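Local atomic coordinates of Thiol:disulfide interchange protein (Proteus mirabilis, PDB entry 4OD7), a protein that probably acts as a periplasmic disulfide oxidoreductase of the DsbA type, passing disulfide bonds to folding proteins through a redox-active thioredoxin-like centre. Residues S29-H34 with K71-A76; A80-V85 with S129-S134; P91-G96 with Q101-V106. The protein carries 1 engineered substitution. All blocks are in the same frame, centred on the assembly; numbering follows the deposited sequence.

Contact 1 of 3, residues S29-H34 with K71-A76. Engineered in segment 29-34: Ser32 (natural residue Cys).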
loop_
_atom_site.group_PDB
_atom_site.type_symbol
_atom_site.label_atom_id
_atom_site.label_comp_id
_atom_site.label_asym_id
_atom_site.label_seq_id
_atom_site.Cartn_x
_atom_site.Cartn_y
_atom_site.Cartn_z
ATOM N N SER A 29 0.549 3.210 -4.854
ATOM C CA SER A 29 0.174 3.139 -6.242
ATOM C C SER A 29 1.226 2.328 -7.017
ATOM O O SER A 29 2.440 2.466 -6.795
ATOM C CB SER A 29 0.054 4.547 -6.861
ATOM O OG SER A 29 -0.207 4.480 -8.250
ATOM N N PHE A 30 0.756 1.484 -7.927
ATOM C CA PHE A 30 1.647 0.753 -8.801
ATOM C C PHE A 30 2.360 1.692 -9.741
ATOM O O PHE A 30 3.393 1.347 -10.287
ATOM C CB PHE A 30 0.900 -0.264 -9.596
ATOM C CG PHE A 30 0.564 -1.487 -8.818
ATOM C CD1 PHE A 30 1.585 -2.343 -8.377
ATOM C CD2 PHE A 30 -0.767 -1.805 -8.530
ATOM C CE1 PHE A 30 1.299 -3.513 -7.680
ATOM C CE2 PHE A 30 -1.065 -2.970 -7.826
ATOM C CZ PHE A 30 -0.014 -3.815 -7.381
ATOM N N TYR A 31 1.842 2.905 -9.875
ATOM C CA TYR A 31 2.465 3.934 -10.719
ATOM C C TYR A 31 3.586 4.736 -10.083
ATOM O O TYR A 31 4.374 5.320 -10.771
ATOM C CB TYR A 31 1.403 4.909 -11.171
ATOM C CG TYR A 31 0.521 4.414 -12.291
ATOM C CD1 TYR A 31 0.950 4.508 -13.604
ATOM C CD2 TYR A 31 -0.730 3.862 -12.047
ATOM C CE1 TYR A 31 0.149 4.109 -14.641
ATOM C CE2 TYR A 31 -1.535 3.445 -13.099
ATOM C CZ TYR A 31 -1.075 3.575 -14.385
ATOM O OH TYR A 31 -1.811 3.197 -15.463
ATOM N N SER A 32 3.672 4.676 -8.768
ATOM C CA SER A 32 4.543 5.493 -7.971
ATOM C C SER A 32 5.977 4.908 -7.861
ATOM O O SER A 32 6.176 3.798 -7.358
ATOM C CB SER A 32 3.886 5.644 -6.592
ATOM O OG SER A 32 4.810 5.991 -5.600
ATOM N N PRO A 33 6.986 5.645 -8.363
ATOM C CA PRO A 33 8.329 5.120 -8.176
ATOM C C PRO A 33 8.703 5.017 -6.717
ATOM O O PRO A 33 9.361 4.086 -6.339
ATOM C CB PRO A 33 9.214 6.128 -8.925
ATOM C CG PRO A 33 8.324 6.766 -9.882
ATOM C CD PRO A 33 6.982 6.829 -9.228
ATOM N N HIS A 34 8.268 5.936 -5.894
ATOM C CA HIS A 34 8.530 5.832 -4.473
ATOM C C HIS A 34 7.865 4.583 -3.844
ATOM O O HIS A 34 8.405 3.982 -2.954
ATOM C CB HIS A 34 8.059 7.092 -3.764
ATOM C CG HIS A 34 8.969 8.277 -3.949
ATOM N ND1 HIS A 34 8.737 9.227 -4.909
ATOM C CD2 HIS A 34 10.088 8.672 -3.306
ATOM C CE1 HIS A 34 9.672 10.155 -4.847
ATOM N NE2 HIS A 34 10.515 9.831 -3.894
ATOM N N LYS A 71 -7.504 3.935 -11.438
ATOM C CA LYS A 71 -8.641 3.311 -10.843
ATOM C C LYS A 71 -8.797 1.867 -11.328
ATOM O O LYS A 71 -9.270 0.998 -10.596
ATOM C CB LYS A 71 -9.847 4.208 -11.104
ATOM C CG LYS A 71 -10.424 4.143 -12.472
ATOM C CD LYS A 71 -11.688 4.990 -12.556
ATOM C CE LYS A 71 -12.045 5.332 -13.998
ATOM N NZ LYS A 71 -11.014 6.185 -14.669
ATOM N N GLU A 72 -8.311 1.582 -12.525
ATOM C CA GLU A 72 -8.335 0.233 -13.029
ATOM C C GLU A 72 -7.347 -0.588 -12.254
ATOM O O GLU A 72 -7.539 -1.789 -12.104
ATOM C CB GLU A 72 -8.104 0.192 -14.542
ATOM C CG GLU A 72 -9.304 0.770 -15.237
ATOM C CD GLU A 72 -9.345 2.282 -15.310
ATOM O OE1 GLU A 72 -8.465 2.978 -14.810
ATOM O OE2 GLU A 72 -10.381 2.788 -15.718
ATOM N N MET A 73 -6.275 0.061 -11.787
ATOM C CA MET A 73 -5.255 -0.610 -11.023
ATOM C C MET A 73 -5.683 -0.818 -9.602
ATOM O O MET A 73 -5.279 -1.783 -8.959
ATOM C CB MET A 73 -3.938 0.172 -11.110
ATOM C CG MET A 73 -3.292 0.008 -12.509
ATOM S SD MET A 73 -2.791 -1.620 -13.032
ATOM C CE MET A 73 -1.474 -1.932 -11.900
ATOM N N THR A 74 -6.527 0.064 -9.110
ATOM C CA THR A 74 -7.140 -0.142 -7.810
ATOM C C THR A 74 -8.038 -1.363 -7.792
ATOM O O THR A 74 -8.015 -2.108 -6.842
ATOM C CB THR A 74 -7.950 1.085 -7.392
ATOM O OG1 THR A 74 -7.053 2.173 -7.208
ATOM C CG2 THR A 74 -8.740 0.858 -6.125
ATOM N N ARG A 75 -8.794 -1.580 -8.866
ATOM C CA ARG A 75 -9.611 -2.797 -9.002
ATOM C C ARG A 75 -8.729 -4.054 -9.125
ATOM O O ARG A 75 -9.021 -5.048 -8.509
ATOM C CB ARG A 75 -10.556 -2.688 -10.188
ATOM C CG ARG A 75 -11.501 -3.905 -10.349
ATOM C CD ARG A 75 -12.627 -3.538 -11.328
ATOM N NE ARG A 75 -13.564 -2.555 -10.772
ATOM C CZ ARG A 75 -14.595 -2.837 -10.002
ATOM N NH1 ARG A 75 -14.897 -4.085 -9.678
ATOM N NH2 ARG A 75 -15.343 -1.852 -9.562
ATOM N N ALA A 76 -7.628 -3.969 -9.879
ATOM C CA ALA A 76 -6.633 -5.038 -9.981
ATOM C C ALA A 76 -6.144 -5.435 -8.600
ATOM O O ALA A 76 -5.985 -6.604 -8.295
ATOM C CB ALA A 76 -5.450 -4.586 -10.833
#
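A single side chain, Met73, makes both of the close side-chain contacts from segment 71-76 to the two aromatic residues at the entrance to the active-site helix, and it uses two different atoms to do so. Its terminal methyl lies against Phe30, with CE 3.4 Å from Phe30 CD2 and 3.7 Å from Phe30 CB, while CG, on the near side of the sulfur, meets Tyr31 at CE2, 3.9 Å away. Bends at chi2 (-63°) and chi3 (-67°) fold the thioether back so that both ends can be used, and it crosses each aromatic side chain at about a right angle. The type I turn from Ser29 to Ser32 presents the two rings together; Ser29 OG accepts from Tyr31 N at 3.1 Å, an ST turn. This turn leads into helix 33-41 of the thioredoxin fold, where the engineered Ser32 occupies the N-cap and the place of the first cysteine of the redox centre. Its OG bonds to Cys35 N and to an acidic side chain of the bound peptide. Beyond the methionine, Tyr31 OH is hydrogen-bonded to Leu69 N, and the Phe30 ring meets Phe94 edge-to-face.

Contact 2 of 3, residues A80-V85 with S129-S134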
loop_
_atom_site.group_PDB
_atom_site.type_symbol
_atom_site.label_atom_id
_atom_site.label_comp_id
_atom_site.label_asym_id
_atom_site.label_seq_id
_atom_site.Cartn_x
_atom_site.Cartn_y
_atom_site.Cartn_z
ATOM N N ALA A 80 -6.419 -8.944 -6.616
ATOM C CA ALA A 80 -5.274 -9.617 -6.036
ATOM C C ALA A 80 -5.575 -10.047 -4.603
ATOM O O ALA A 80 -5.168 -11.139 -4.182
ATOM C CB ALA A 80 -4.072 -8.726 -6.077
ATOM N N ILE A 81 -6.230 -9.154 -3.855
ATOM C CA ILE A 81 -6.665 -9.414 -2.483
ATOM C C ILE A 81 -7.686 -10.529 -2.477
ATOM O O ILE A 81 -7.580 -11.444 -1.670
ATOM C CB ILE A 81 -7.233 -8.183 -1.807
ATOM C CG1 ILE A 81 -6.114 -7.131 -1.663
ATOM C CG2 ILE A 81 -7.837 -8.533 -0.443
ATOM C CD1 ILE A 81 -6.620 -5.800 -1.310
ATOM N N ALA A 82 -8.692 -10.428 -3.342
ATOM C CA ALA A 82 -9.752 -11.416 -3.374
ATOM C C ALA A 82 -9.236 -12.826 -3.697
ATOM O O ALA A 82 -9.776 -13.831 -3.176
ATOM C CB ALA A 82 -10.851 -11.003 -4.372
ATOM N N LEU A 83 -8.250 -12.912 -4.597
ATOM C CA LEU A 83 -7.703 -14.209 -5.006
ATOM C C LEU A 83 -6.576 -14.606 -4.077
ATOM O O LEU A 83 -6.110 -15.729 -4.147
ATOM C CB LEU A 83 -7.216 -14.167 -6.458
ATOM C CG LEU A 83 -8.358 -13.912 -7.450
ATOM C CD1 LEU A 83 -7.915 -13.950 -8.861
ATOM C CD2 LEU A 83 -9.561 -14.829 -7.220
ATOM N N GLY A 84 -6.114 -13.661 -3.249
ATOM C CA GLY A 84 -5.044 -13.890 -2.297
ATOM C C GLY A 84 -3.707 -14.087 -2.977
ATOM O O GLY A 84 -2.849 -14.811 -2.467
ATOM N N VAL A 85 -3.489 -13.377 -4.072
ATOM C CA VAL A 85 -2.274 -13.564 -4.871
ATOM C C VAL A 85 -1.409 -12.307 -4.925
ATOM O O VAL A 85 -0.707 -12.067 -5.883
ATOM C CB VAL A 85 -2.659 -14.055 -6.296
ATOM C CG1 VAL A 85 -3.381 -15.393 -6.244
ATOM C CG2 VAL A 85 -3.539 -13.018 -7.014
ATOM N N SER A 129 -16.997 -8.984 -9.276
ATOM C CA SER A 129 -17.713 -9.596 -8.172
ATOM C C SER A 129 -18.067 -8.580 -7.105
ATOM O O SER A 129 -17.433 -7.557 -6.998
ATOM C CB SER A 129 -16.874 -10.741 -7.575
ATOM O OG SER A 129 -15.698 -10.263 -6.983
ATOM N N PHE A 130 -19.109 -8.893 -6.340
ATOM C CA PHE A 130 -19.509 -8.130 -5.175
ATOM C C PHE A 130 -18.335 -7.944 -4.258
ATOM O O PHE A 130 -18.145 -6.880 -3.715
ATOM C CB PHE A 130 -20.651 -8.852 -4.431
ATOM C CG PHE A 130 -21.015 -8.221 -3.123
ATOM C CD1 PHE A 130 -22.039 -7.317 -3.033
ATOM C CD2 PHE A 130 -20.314 -8.519 -1.981
ATOM C CE1 PHE A 130 -22.364 -6.747 -1.841
ATOM C CE2 PHE A 130 -20.643 -7.950 -0.806
ATOM C CZ PHE A 130 -21.662 -7.068 -0.733
ATOM N N VAL A 131 -17.579 -8.998 -4.021
ATOM C CA VAL A 131 -16.444 -8.881 -3.108
ATOM C C VAL A 131 -15.379 -7.858 -3.629
ATOM O O VAL A 131 -14.805 -7.109 -2.871
ATOM C CB VAL A 131 -15.824 -10.221 -2.829
ATOM C CG1 VAL A 131 -15.610 -10.963 -4.063
ATOM C CG2 VAL A 131 -14.523 -10.081 -2.105
ATOM N N VAL A 132 -15.099 -7.898 -4.914
ATOM C CA VAL A 132 -14.104 -7.033 -5.503
ATOM C C VAL A 132 -14.711 -5.640 -5.535
ATOM O O VAL A 132 -14.040 -4.680 -5.219
ATOM C CB VAL A 132 -13.680 -7.561 -6.862
ATOM C CG1 VAL A 132 -12.964 -6.516 -7.682
ATOM C CG2 VAL A 132 -12.771 -8.754 -6.651
ATOM N N ASN A 133 -15.990 -5.533 -5.869
ATOM C CA ASN A 133 -16.661 -4.244 -5.786
ATOM C C ASN A 133 -16.588 -3.610 -4.384
ATOM O O ASN A 133 -16.238 -2.455 -4.243
ATOM C CB ASN A 133 -18.119 -4.387 -6.205
ATOM C CG ASN A 133 -18.278 -4.761 -7.673
ATOM O OD1 ASN A 133 -17.400 -4.522 -8.506
ATOM N ND2 ASN A 133 -19.400 -5.374 -7.986
ATOM N N SER A 134 -16.807 -4.403 -3.344
ATOM C CA SER A 134 -16.701 -3.946 -1.967
ATOM C C SER A 134 -15.304 -3.509 -1.620
ATOM O O SER A 134 -15.131 -2.490 -0.976
ATOM C CB SER A 134 -17.100 -5.059 -1.009
ATOM O OG SER A 134 -18.449 -5.418 -1.227
#
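Ala82 and Val132 make the closer of two apolar touches that join these helices, CB of the alanine lying 3.7 Å from CG2 of the valine. With CG1 anti to the backbone N (chi1 163°), Val132 turns CG2 to the alanine. Val131 adds a looser touch from the preceding position, its CG2 4.4 Å from Ala82 CB. The CA atoms of Ala82 and Val132 are 6.5 Å apart. Val132 also packs on Arg75, Ala78 and Val79, further back along helix 70-83.

No hydrogen bond passes between the segments; the polar interactions stay within each segment, capping one helix start and closing one helix end. Ser129 OG accepts from Val132 N at 3.2 Å, capping the start of helix 130-145. Phe130 O accepts from both N and OG of Ser134, one turn on, which reach it from opposite faces of its plane, the hydroxyl at 2.9 Å. Val85 N bonds to Ala80 O at 2.8 Å and Gly84 N bonds weakly to Ile81 O. With Gly84 at positive phi, this is the Schellman motif that terminates helix 70-83, here set beside an N-capped helix start in the helical part of a DsbA-like fold.

Contact 3 of 3, residues P91-G96 with Q101-V106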
loop_
_atom_site.group_PDB
_atom_site.type_symbol
_atom_site.label_atom_id
_atom_site.label_comp_id
_atom_site.label_asym_id
_atom_site.label_seq_id
_atom_site.Cartn_x
_atom_site.Cartn_y
_atom_site.Cartn_z
ATOM N N PRO A 91 4.790 -7.876 -7.740
ATOM C CA PRO A 91 5.986 -7.533 -8.500
ATOM C C PRO A 91 5.738 -7.319 -9.999
ATOM O O PRO A 91 6.296 -6.399 -10.616
ATOM C CB PRO A 91 6.889 -8.724 -8.233
ATOM C CG PRO A 91 6.432 -9.270 -6.960
ATOM C CD PRO A 91 4.996 -9.114 -6.969
ATOM N N ALA A 92 4.859 -8.142 -10.575
ATOM C CA ALA A 92 4.553 -8.074 -12.033
ATOM C C ALA A 92 3.778 -6.813 -12.438
ATOM O O ALA A 92 3.939 -6.291 -13.552
ATOM C CB ALA A 92 3.750 -9.345 -12.493
ATOM N N LEU A 93 2.951 -6.322 -11.529
ATOM C CA LEU A 93 2.167 -5.149 -11.790
ATOM C C LEU A 93 3.058 -3.930 -11.707
ATOM O O LEU A 93 2.968 -3.047 -12.529
ATOM C CB LEU A 93 1.035 -5.060 -10.798
ATOM C CG LEU A 93 -0.089 -6.098 -10.971
ATOM C CD1 LEU A 93 -0.972 -5.985 -9.801
ATOM C CD2 LEU A 93 -0.896 -5.961 -12.244
ATOM N N PHE A 94 3.913 -3.882 -10.708
ATOM C CA PHE A 94 4.904 -2.799 -10.660
ATOM C C PHE A 94 5.775 -2.823 -11.920
ATOM O O PHE A 94 5.956 -1.823 -12.571
ATOM C CB PHE A 94 5.818 -2.912 -9.435
ATOM C CG PHE A 94 5.285 -2.259 -8.201
ATOM C CD1 PHE A 94 5.083 -0.903 -8.140
ATOM C CD2 PHE A 94 5.015 -3.019 -7.078
ATOM C CE1 PHE A 94 4.592 -0.315 -6.972
ATOM C CE2 PHE A 94 4.532 -2.437 -5.914
ATOM C CZ PHE A 94 4.324 -1.084 -5.862
ATOM N N LYS A 95 6.267 -3.995 -12.269
ATOM C CA LYS A 95 7.122 -4.146 -13.433
ATOM C C LYS A 95 6.422 -3.708 -14.713
ATOM O O LYS A 95 6.983 -2.955 -15.506
ATOM C CB LYS A 95 7.614 -5.587 -13.533
ATOM C CG LYS A 95 8.376 -5.862 -14.776
ATOM C CD LYS A 95 8.742 -7.297 -14.953
ATOM C CE LYS A 95 9.235 -7.469 -16.383
ATOM N NZ LYS A 95 10.353 -6.557 -16.713
ATOM N N GLY A 96 5.192 -4.160 -14.906
ATOM C CA GLY A 96 4.493 -3.865 -16.126
ATOM C C GLY A 96 4.153 -2.409 -16.235
ATOM O O GLY A 96 4.101 -1.880 -17.302
ATOM N N GLN A 101 6.569 -0.926 -19.081
ATOM C CA GLN A 101 5.407 -0.212 -19.601
ATOM C C GLN A 101 4.671 -1.056 -20.627
ATOM O O GLN A 101 4.257 -0.592 -21.680
ATOM C CB GLN A 101 5.809 1.127 -20.199
ATOM C CG GLN A 101 6.244 2.121 -19.166
ATOM C CD GLN A 101 7.669 1.935 -18.747
ATOM O OE1 GLN A 101 8.373 1.089 -19.283
ATOM N NE2 GLN A 101 8.101 2.709 -17.762
ATOM N N SER A 102 4.481 -2.310 -20.276
ATOM C CA SER A 102 3.753 -3.213 -21.097
ATOM C C SER A 102 2.238 -3.244 -20.775
ATOM O O SER A 102 1.437 -3.754 -21.576
ATOM C CB SER A 102 4.351 -4.595 -20.938
ATOM O OG SER A 102 4.631 -4.867 -19.589
ATOM N N ILE A 103 1.864 -2.665 -19.631
ATOM C CA ILE A 103 0.475 -2.642 -19.189
ATOM C C ILE A 103 -0.113 -1.367 -19.719
ATOM O O ILE A 103 0.117 -0.302 -19.164
ATOM C CB ILE A 103 0.324 -2.763 -17.664
ATOM C CG1 ILE A 103 0.851 -4.121 -17.230
ATOM C CG2 ILE A 103 -1.143 -2.599 -17.263
ATOM C CD1 ILE A 103 0.923 -4.311 -15.737
ATOM N N ARG A 104 -0.884 -1.534 -20.801
ATOM C CA ARG A 104 -1.481 -0.461 -21.572
ATOM C C ARG A 104 -2.975 -0.377 -21.441
ATOM O O ARG A 104 -3.552 0.671 -21.658
ATOM C CB ARG A 104 -1.230 -0.780 -23.045
ATOM C CG ARG A 104 0.182 -0.955 -23.448
ATOM C CD ARG A 104 0.215 -1.905 -24.616
ATOM N NE ARG A 104 1.559 -2.036 -25.135
ATOM C CZ ARG A 104 1.949 -1.580 -26.318
ATOM N NH1 ARG A 104 1.092 -0.980 -27.136
ATOM N NH2 ARG A 104 3.208 -1.727 -26.688
ATOM N N SER A 105 -3.609 -1.499 -21.122
ATOM C CA SER A 105 -5.067 -1.583 -21.134
ATOM C C SER A 105 -5.557 -2.531 -20.060
ATOM O O SER A 105 -4.751 -3.195 -19.444
ATOM C CB SER A 105 -5.554 -2.049 -22.480
ATOM O OG SER A 105 -5.304 -3.417 -22.574
ATOM N N VAL A 106 -6.863 -2.598 -19.829
ATOM C CA VAL A 106 -7.369 -3.519 -18.816
ATOM C C VAL A 106 -7.091 -4.958 -19.284
ATOM O O VAL A 106 -6.899 -5.823 -18.441
ATOM C CB VAL A 106 -8.895 -3.371 -18.482
ATOM C CG1 VAL A 106 -9.185 -2.028 -17.863
ATOM C CG2 VAL A 106 -9.758 -3.582 -19.683
#
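Ile103 reaches across to the glycine near the end of helix 86-99, and its side chain can be followed along the backbone of Gly96. CB lies 3.9 Å from Gly96 O. The next carbon, CG1, is anti to the carbonyl carbon of its own residue (chi1 -64°) and comes alongside the glycine, 3.8 Å from Gly96 CA. At the tip, CD1 settles on the same alpha carbon at 3.6 Å and also approaches Leu93, being 4.0 Å from Leu93 O and 4.3 Å from Leu93 CD2. Gly96 has no side chain, and the isoleucine lies directly against its backbone.

The carbonyl of Gly96 is shared by two backbone donors of the turn. Ile103 N approaches it nearly straight, at 161°, but the bond is long and weak; Ser102 N is nearer, 3.0 Å from Gly96 O, yet strongly bent and also weak. Ser102 places its OG near Gly96 CA, and this hydroxyl is hydrogen-bonded to Thr100 OG1. Gln101, with positive phi, is the first residue to leave helical geometry; the chain turns away there, roughly across the direction of the helix, and is tied to it by the two weak bonds to Gly96 O.

From there the loop leads into helix 106-115, at whose N-cap stands Ser105. Ile103 also packs on Ile109 and Thr112 of that helix, and Leu93 touches both Thr112 and Met73, which places the isoleucine between helices 86-99 and 106-115, with helix 70-83 adjoining through Leu93.

All three contacts lie within the DsbA-like thioredoxin domain. Contacts 1 and 2 share helix 70-83, their centres about 15 Å apart, and are joined by a probable hydrogen bond from Arg75 to Asn133. Contact 3 belongs to the following helix, 86-99, about 10 Å from contact 1 between centres, and Phe30 of contact 1 packs on its Leu93. Contacts 2 and 3, about 19 Å apart between centres, do not touch, although contact 3 falls between the segments of contact 2 in sequence. Contact 1 closes before the others open. Helix 70-83 thus packs near its start on the approach to the redox centre and at its end on helix 130-145; contact 3 closes the turn into helix 106-115.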